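Local coordinates for sulfotransferase (Alicyclobacillus acidocaldarius subsp. acidocaldarius, PDB 3RNL), which probably transfers sulfonate groups from a donor to an acceptor molecule, and binds magnesium ions, at residues 45-50 with 66-71; 93-98 with 168-173. All coordinates share one frame; numbering follows the deposited sequence.

Contact 1. Residues 45-50 with 66-71; sequences FSIPDF and TIRDED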
loop_
_atom_site.group_PDB
_atom_site.type_symbol
_atom_site.label_atom_id
_atom_site.label_comp_id
_atom_site.label_asym_id
_atom_site.label_seq_id
_atom_site.Cartn_x
_atom_site.Cartn_y
_atom_site.Cartn_z
ATOM N N PHE A 45 8.482 -7.971 -6.173
ATOM C CA PHE A 45 9.459 -6.909 -6.459
ATOM C C PHE A 45 10.155 -6.356 -5.215
ATOM O O PHE A 45 11.067 -5.538 -5.328
ATOM C CB PHE A 45 8.806 -5.794 -7.288
ATOM C CG PHE A 45 8.470 -6.233 -8.687
ATOM C CD1 PHE A 45 9.484 -6.422 -9.614
ATOM C CD2 PHE A 45 7.162 -6.510 -9.056
ATOM C CE1 PHE A 45 9.198 -6.844 -10.913
ATOM C CE2 PHE A 45 6.871 -6.951 -10.340
ATOM C CZ PHE A 45 7.895 -7.118 -11.267
ATOM N N SER A 46 9.671 -6.743 -4.032
ATOM C CA SER A 46 10.312 -6.364 -2.768
ATOM C C SER A 46 11.269 -7.378 -2.141
ATOM O O SER A 46 12.002 -7.045 -1.214
ATOM C CB SER A 46 9.224 -5.997 -1.746
ATOM O OG SER A 46 8.573 -4.811 -2.180
ATOM N N ILE A 47 11.278 -8.606 -2.646
ATOM C CA ILE A 47 11.977 -9.695 -1.937
ATOM C C ILE A 47 13.438 -9.367 -1.594
ATOM O O ILE A 47 13.899 -9.642 -0.485
ATOM C CB ILE A 47 11.917 -11.032 -2.712
ATOM C CG1 ILE A 47 10.469 -11.432 -3.016
ATOM C CG2 ILE A 47 12.651 -12.146 -1.950
ATOM C CD1 ILE A 47 9.580 -11.572 -1.811
ATOM N N PRO A 48 14.190 -8.785 -2.538
ATOM C CA PRO A 48 15.592 -8.527 -2.186
ATOM C C PRO A 48 15.809 -7.550 -1.026
ATOM O O PRO A 48 16.917 -7.510 -0.480
ATOM C CB PRO A 48 16.190 -7.974 -3.490
ATOM C CG PRO A 48 15.288 -8.552 -4.570
ATOM C CD PRO A 48 13.919 -8.492 -3.959
ATOM N N ASP A 49 14.790 -6.774 -0.661
ATOM C CA ASP A 49 14.899 -5.853 0.474
ATOM C C ASP A 49 14.497 -6.514 1.798
ATOM O O ASP A 49 14.643 -5.905 2.861
ATOM C CB ASP A 49 13.985 -4.637 0.253
ATOM C CG ASP A 49 14.470 -3.727 -0.864
ATOM O OD1 ASP A 49 15.705 -3.597 -1.048
ATOM O OD2 ASP A 49 13.613 -3.151 -1.565
ATOM N N PHE A 50 13.956 -7.730 1.733
ATOM C CA PHE A 50 13.475 -8.418 2.927
ATOM C C PHE A 50 14.660 -8.820 3.793
ATOM O O PHE A 50 15.738 -9.085 3.278
ATOM C CB PHE A 50 12.759 -9.728 2.576
ATOM C CG PHE A 50 11.325 -9.579 2.132
ATOM C CD1 PHE A 50 10.778 -8.344 1.825
ATOM C CD2 PHE A 50 10.524 -10.711 2.041
ATOM C CE1 PHE A 50 9.436 -8.251 1.414
ATOM C CE2 PHE A 50 9.202 -10.633 1.634
ATOM C CZ PHE A 50 8.652 -9.405 1.327
ATOM N N THR A 66 4.669 -15.280 0.292
ATOM C CA THR A 66 5.232 -14.383 -0.702
ATOM C C THR A 66 5.805 -15.219 -1.846
ATOM O O THR A 66 6.159 -16.396 -1.664
ATOM C CB THR A 66 6.321 -13.475 -0.078
ATOM O OG1 THR A 66 7.141 -14.251 0.802
ATOM C CG2 THR A 66 5.676 -12.362 0.758
ATOM N N ILE A 67 5.864 -14.617 -3.029
ATOM C CA ILE A 67 6.301 -15.313 -4.230
ATOM C C ILE A 67 7.659 -14.771 -4.641
ATOM O O ILE A 67 7.808 -13.578 -4.891
ATOM C CB ILE A 67 5.280 -15.165 -5.359
ATOM C CG1 ILE A 67 3.985 -15.880 -4.938
ATOM C CG2 ILE A 67 5.832 -15.786 -6.658
ATOM C CD1 ILE A 67 2.879 -15.826 -5.949
ATOM N N ARG A 68 8.667 -15.626 -4.544
ATOM C CA ARG A 68 10.037 -15.242 -4.857
ATOM C C ARG A 68 10.592 -15.697 -6.196
ATOM O O ARG A 68 11.661 -15.248 -6.607
ATOM C CB ARG A 68 10.930 -15.741 -3.725
ATOM C CG ARG A 68 10.375 -15.288 -2.375
ATOM C CD ARG A 68 11.048 -15.963 -1.189
ATOM N NE ARG A 68 10.389 -15.533 0.038
ATOM C CZ ARG A 68 10.981 -14.892 1.039
ATOM N NH1 ARG A 68 12.281 -14.619 0.990
ATOM N NH2 ARG A 68 10.265 -14.536 2.102
ATOM N N ASP A 69 9.835 -16.533 -6.894
ATOM C CA ASP A 69 10.299 -17.148 -8.131
ATOM C C ASP A 69 9.621 -16.461 -9.299
ATOM O O ASP A 69 8.405 -16.295 -9.307
ATOM C CB ASP A 69 9.960 -18.639 -8.130
ATOM C CG ASP A 69 10.238 -19.310 -9.469
ATOM O OD1 ASP A 69 11.424 -19.484 -9.819
ATOM O OD2 ASP A 69 9.269 -19.682 -10.167
ATOM N N GLU A 70 10.407 -16.064 -10.289
ATOM C CA GLU A 70 9.868 -15.320 -11.412
ATOM C C GLU A 70 8.814 -16.109 -12.187
ATOM O O GLU A 70 7.823 -15.540 -12.630
ATOM C CB GLU A 70 10.998 -14.873 -12.340
ATOM C CG GLU A 70 10.546 -14.080 -13.542
ATOM C CD GLU A 70 11.716 -13.653 -14.402
ATOM O OE1 GLU A 70 12.859 -14.062 -14.093
ATOM O OE2 GLU A 70 11.500 -12.911 -15.381
ATOM N N ASP A 71 9.038 -17.407 -12.377
ATOM C CA ASP A 71 8.085 -18.226 -13.119
ATOM C C ASP A 71 6.748 -18.308 -12.379
ATOM O O ASP A 71 5.683 -18.196 -12.993
ATOM C CB ASP A 71 8.631 -19.638 -13.355
ATOM C CG ASP A 71 9.818 -19.659 -14.313
ATOM O OD1 ASP A 71 9.974 -18.701 -15.100
ATOM O OD2 ASP A 71 10.593 -20.642 -14.284
#
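The F50 ring meets the other segment at its edge: NH2 of R68 lies in the ring plane, 3.8 Å from CD2, and CG2 of T66 approaches CE2 tip to tip at 4.0 Å. One face of the ring, toward its rim, carries CA of I47. The R68 guanidinium is turned 75° against the ring and has CD1 of I47 over one of its faces. I47 and R68 cross at about a right angle, with CD1 of I47 resting 3.8 Å from CG of R68 and CG2 of I47 3.9 Å from NH1. With CG anti to the carbonyl carbon (chi1 -51°) and the chain then extended to NE, R68 reaches past I47 to F50. Its NH2 gives weak hydrogen bonds to OG1 of T66, 3.4 Å away, and to O of N63; OG1 has its stronger hydrogen bond with the backbone O of M62. CG1 of I47 lies 3.9 Å from the buried carbonyl O of I67. An alanine in place of I47 would probably open a gap beside CG of R68 and remove the apolar cover from one face of its guanidinium. The arrangement is a surface loop-to-loop contact of the sulfotransferase domain, in which the 3-10 turn 47-49 packs on the loop residues that lead into helix 70-75.

Contact 2. Residues 93-98 with 168-173; sequences YLFYPG and AAQVKR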
loop_
_atom_site.group_PDB
_atom_site.type_symbol
_atom_site.label_atom_id
_atom_site.label_comp_id
_atom_site.label_asym_id
_atom_site.label_seq_id
_atom_site.Cartn_x
_atom_site.Cartn_y
_atom_site.Cartn_z
ATOM N N TYR A 93 5.041 -2.814 -1.143
ATOM C CA TYR A 93 5.789 -2.325 -2.304
ATOM C C TYR A 93 6.208 -0.859 -2.114
ATOM O O TYR A 93 7.296 -0.457 -2.516
ATOM C CB TYR A 93 4.920 -2.454 -3.552
ATOM C CG TYR A 93 4.929 -3.805 -4.238
ATOM C CD1 TYR A 93 5.930 -4.737 -4.001
ATOM C CD2 TYR A 93 3.952 -4.118 -5.178
ATOM C CE1 TYR A 93 5.951 -5.962 -4.665
ATOM C CE2 TYR A 93 3.960 -5.338 -5.847
ATOM C CZ TYR A 93 4.968 -6.244 -5.592
ATOM O OH TYR A 93 4.979 -7.440 -6.254
ATOM N N LEU A 94 5.349 -0.059 -1.495
ATOM C CA LEU A 94 5.651 1.365 -1.299
ATOM C C LEU A 94 6.800 1.532 -0.298
ATOM O O LEU A 94 7.681 2.394 -0.435
ATOM C CB LEU A 94 4.387 2.071 -0.787
ATOM C CG LEU A 94 4.571 3.576 -0.531
ATOM C CD1 LEU A 94 4.946 4.337 -1.829
ATOM C CD2 LEU A 94 3.305 4.179 0.101
ATOM N N PHE A 95 6.809 0.658 0.701
ATOM C CA PHE A 95 7.729 0.783 1.826
ATOM C C PHE A 95 9.159 0.331 1.515
ATOM O O PHE A 95 10.119 0.989 1.922
ATOM C CB PHE A 95 7.183 -0.023 3.015
ATOM C CG PHE A 95 8.125 -0.077 4.200
ATOM C CD1 PHE A 95 8.287 1.028 5.021
ATOM C CD2 PHE A 95 8.841 -1.233 4.489
ATOM C CE1 PHE A 95 9.147 0.983 6.122
ATOM C CE2 PHE A 95 9.710 -1.283 5.578
ATOM C CZ PHE A 95 9.863 -0.175 6.390
ATOM N N TYR A 96 9.314 -0.781 0.807
ATOM C CA TYR A 96 10.659 -1.323 0.571
ATOM C C TYR A 96 11.346 -0.522 -0.536
ATOM O O TYR A 96 10.808 -0.383 -1.636
ATOM C CB TYR A 96 10.585 -2.816 0.235
ATOM C CG TYR A 96 10.355 -3.646 1.483
ATOM C CD1 TYR A 96 11.336 -3.721 2.473
ATOM C CD2 TYR A 96 9.159 -4.312 1.692
ATOM C CE1 TYR A 96 11.127 -4.462 3.634
ATOM C CE2 TYR A 96 8.946 -5.066 2.845
ATOM C CZ TYR A 96 9.934 -5.133 3.806
ATOM O OH TYR A 96 9.732 -5.869 4.964
ATOM N N PRO A 97 12.518 0.047 -0.225
ATOM C CA PRO A 97 13.073 1.161 -1.011
ATOM C C PRO A 97 13.608 0.798 -2.389
ATOM O O PRO A 97 13.774 1.704 -3.198
ATOM C CB PRO A 97 14.187 1.706 -0.108
ATOM C CG PRO A 97 14.630 0.509 0.659
ATOM C CD PRO A 97 13.363 -0.280 0.935
ATOM N N GLY A 98 13.878 -0.477 -2.654
ATOM C CA GLY A 98 14.401 -0.861 -3.952
ATOM C C GLY A 98 13.325 -1.324 -4.920
ATOM O O GLY A 98 13.610 -1.633 -6.089
ATOM N N ALA A 168 6.645 10.335 2.729
ATOM C CA ALA A 168 7.207 11.282 1.767
ATOM C C ALA A 168 8.339 10.652 0.962
ATOM O O ALA A 168 8.346 10.705 -0.273
ATOM C CB ALA A 168 7.691 12.553 2.459
ATOM N N ALA A 169 9.307 10.065 1.648
ATOM C CA ALA A 169 10.445 9.494 0.914
ATOM C C ALA A 169 10.035 8.294 0.062
ATOM O O ALA A 169 10.635 8.031 -0.987
ATOM C CB ALA A 169 11.572 9.097 1.879
ATOM N N GLN A 170 9.039 7.545 0.529
ATOM C CA GLN A 170 8.576 6.360 -0.190
ATOM C C GLN A 170 7.905 6.771 -1.488
ATOM O O GLN A 170 8.145 6.182 -2.541
ATOM C CB GLN A 170 7.567 5.580 0.666
ATOM C CG GLN A 170 8.149 5.170 2.029
ATOM C CD GLN A 170 7.098 4.512 2.925
ATOM O OE1 GLN A 170 6.315 3.698 2.462
ATOM N NE2 GLN A 170 7.100 4.852 4.211
ATOM N N VAL A 171 7.036 7.770 -1.402
ATOM C CA VAL A 171 6.365 8.275 -2.600
ATOM C C VAL A 171 7.373 8.941 -3.547
ATOM O O VAL A 171 7.317 8.742 -4.782
ATOM C CB VAL A 171 5.249 9.254 -2.205
ATOM C CG1 VAL A 171 4.655 9.925 -3.441
ATOM C CG2 VAL A 171 4.158 8.507 -1.397
ATOM N N LYS A 172 8.316 9.700 -2.987
ATOM C CA LYS A 172 9.323 10.343 -3.840
ATOM C C LYS A 172 10.063 9.310 -4.688
ATOM O O LYS A 172 10.347 9.540 -5.859
ATOM C CB LYS A 172 10.337 11.139 -3.015
ATOM C CG LYS A 172 11.408 11.808 -3.901
ATOM C CD LYS A 172 12.380 12.636 -3.081
ATOM C CE LYS A 172 13.343 13.437 -3.981
ATOM N NZ LYS A 172 14.419 12.583 -4.597
ATOM N N ARG A 173 10.396 8.172 -4.093
ATOM C CA ARG A 173 11.127 7.145 -4.849
ATOM C C ARG A 173 10.323 6.693 -6.077
ATOM O O ARG A 173 10.879 6.532 -7.161
ATOM C CB ARG A 173 11.483 5.952 -3.940
ATOM C CG ARG A 173 12.301 4.835 -4.610
ATOM C CD ARG A 173 13.676 5.291 -5.129
ATOM N NE ARG A 173 14.457 6.100 -4.182
ATOM C CZ ARG A 173 15.226 5.607 -3.216
ATOM N NH1 ARG A 173 15.920 6.436 -2.426
ATOM N NH2 ARG A 173 15.298 4.286 -3.029
HETATM O O HOH W 1 9.390 3.584 -2.194
#
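L94 and Q170 come nearest in the backbone, CA to CA 5.9 Å, where the loop 93-98, helical in its torsions at 93-95, lies against a regular turn of helix 167-178. In the alpha-beta-alpha sandwich this loop leads from strand 85-89 of the parallel sheet into helix 99-106. One water bridges the two backbones, donating to O of L94 at 2.7 Å and to O of Q170 at 2.9 Å. Q170 has the largest share of the contact, followed by L94. Its CG is anti to the carbonyl carbon (chi1 -57°), the chain runs on extended, and the amide of Q170 ends between L94 and F95: OE1 stands 3.3 Å from CA of F95 and 3.5 Å from CG of L94. NE2 sits at the edge of the F95 ring, the amide and ring planes 83° apart, and makes weak hydrogen bonds to the carbonyls of V164 and L166. L94 crosses the glutamine at about a right angle; its CD1 packs 4.3 Å from CG2 of V171, while I114 and L116 of strand 111-116 of the sheet also touch its side chain. R173, its chain bent at chi2 and chi3, presents its guanidinium to P97, with the proline carbonyl at the guanidinium edge. NH2 of R173 gives O of P97 a weak hydrogen bond of 3.0 Å, its angle at the hydrogen only 131°.

In the fold
From the N terminus the chain passes strands 11-13 and 34-35 before reaching 45-50. Contact 1 closes the short excursion through helix 60-64, bringing 66-71 back at the start of helix 70-75. The chain then runs through strand 85-89 into 93-98, where contact 2 opens; it closes only at helix 167-178, after strand 111-116 and several helices. The two loops therefore follow in series, neither nested nor crossed. They nevertheless meet in space, their centres about 16 Å apart: D49 OD2 probably accepts a hydrogen bond from G98 N, and F50 packs on Y96. Segment 93-98 thus joins the peripheral loops of contact 1 to helix 167-178.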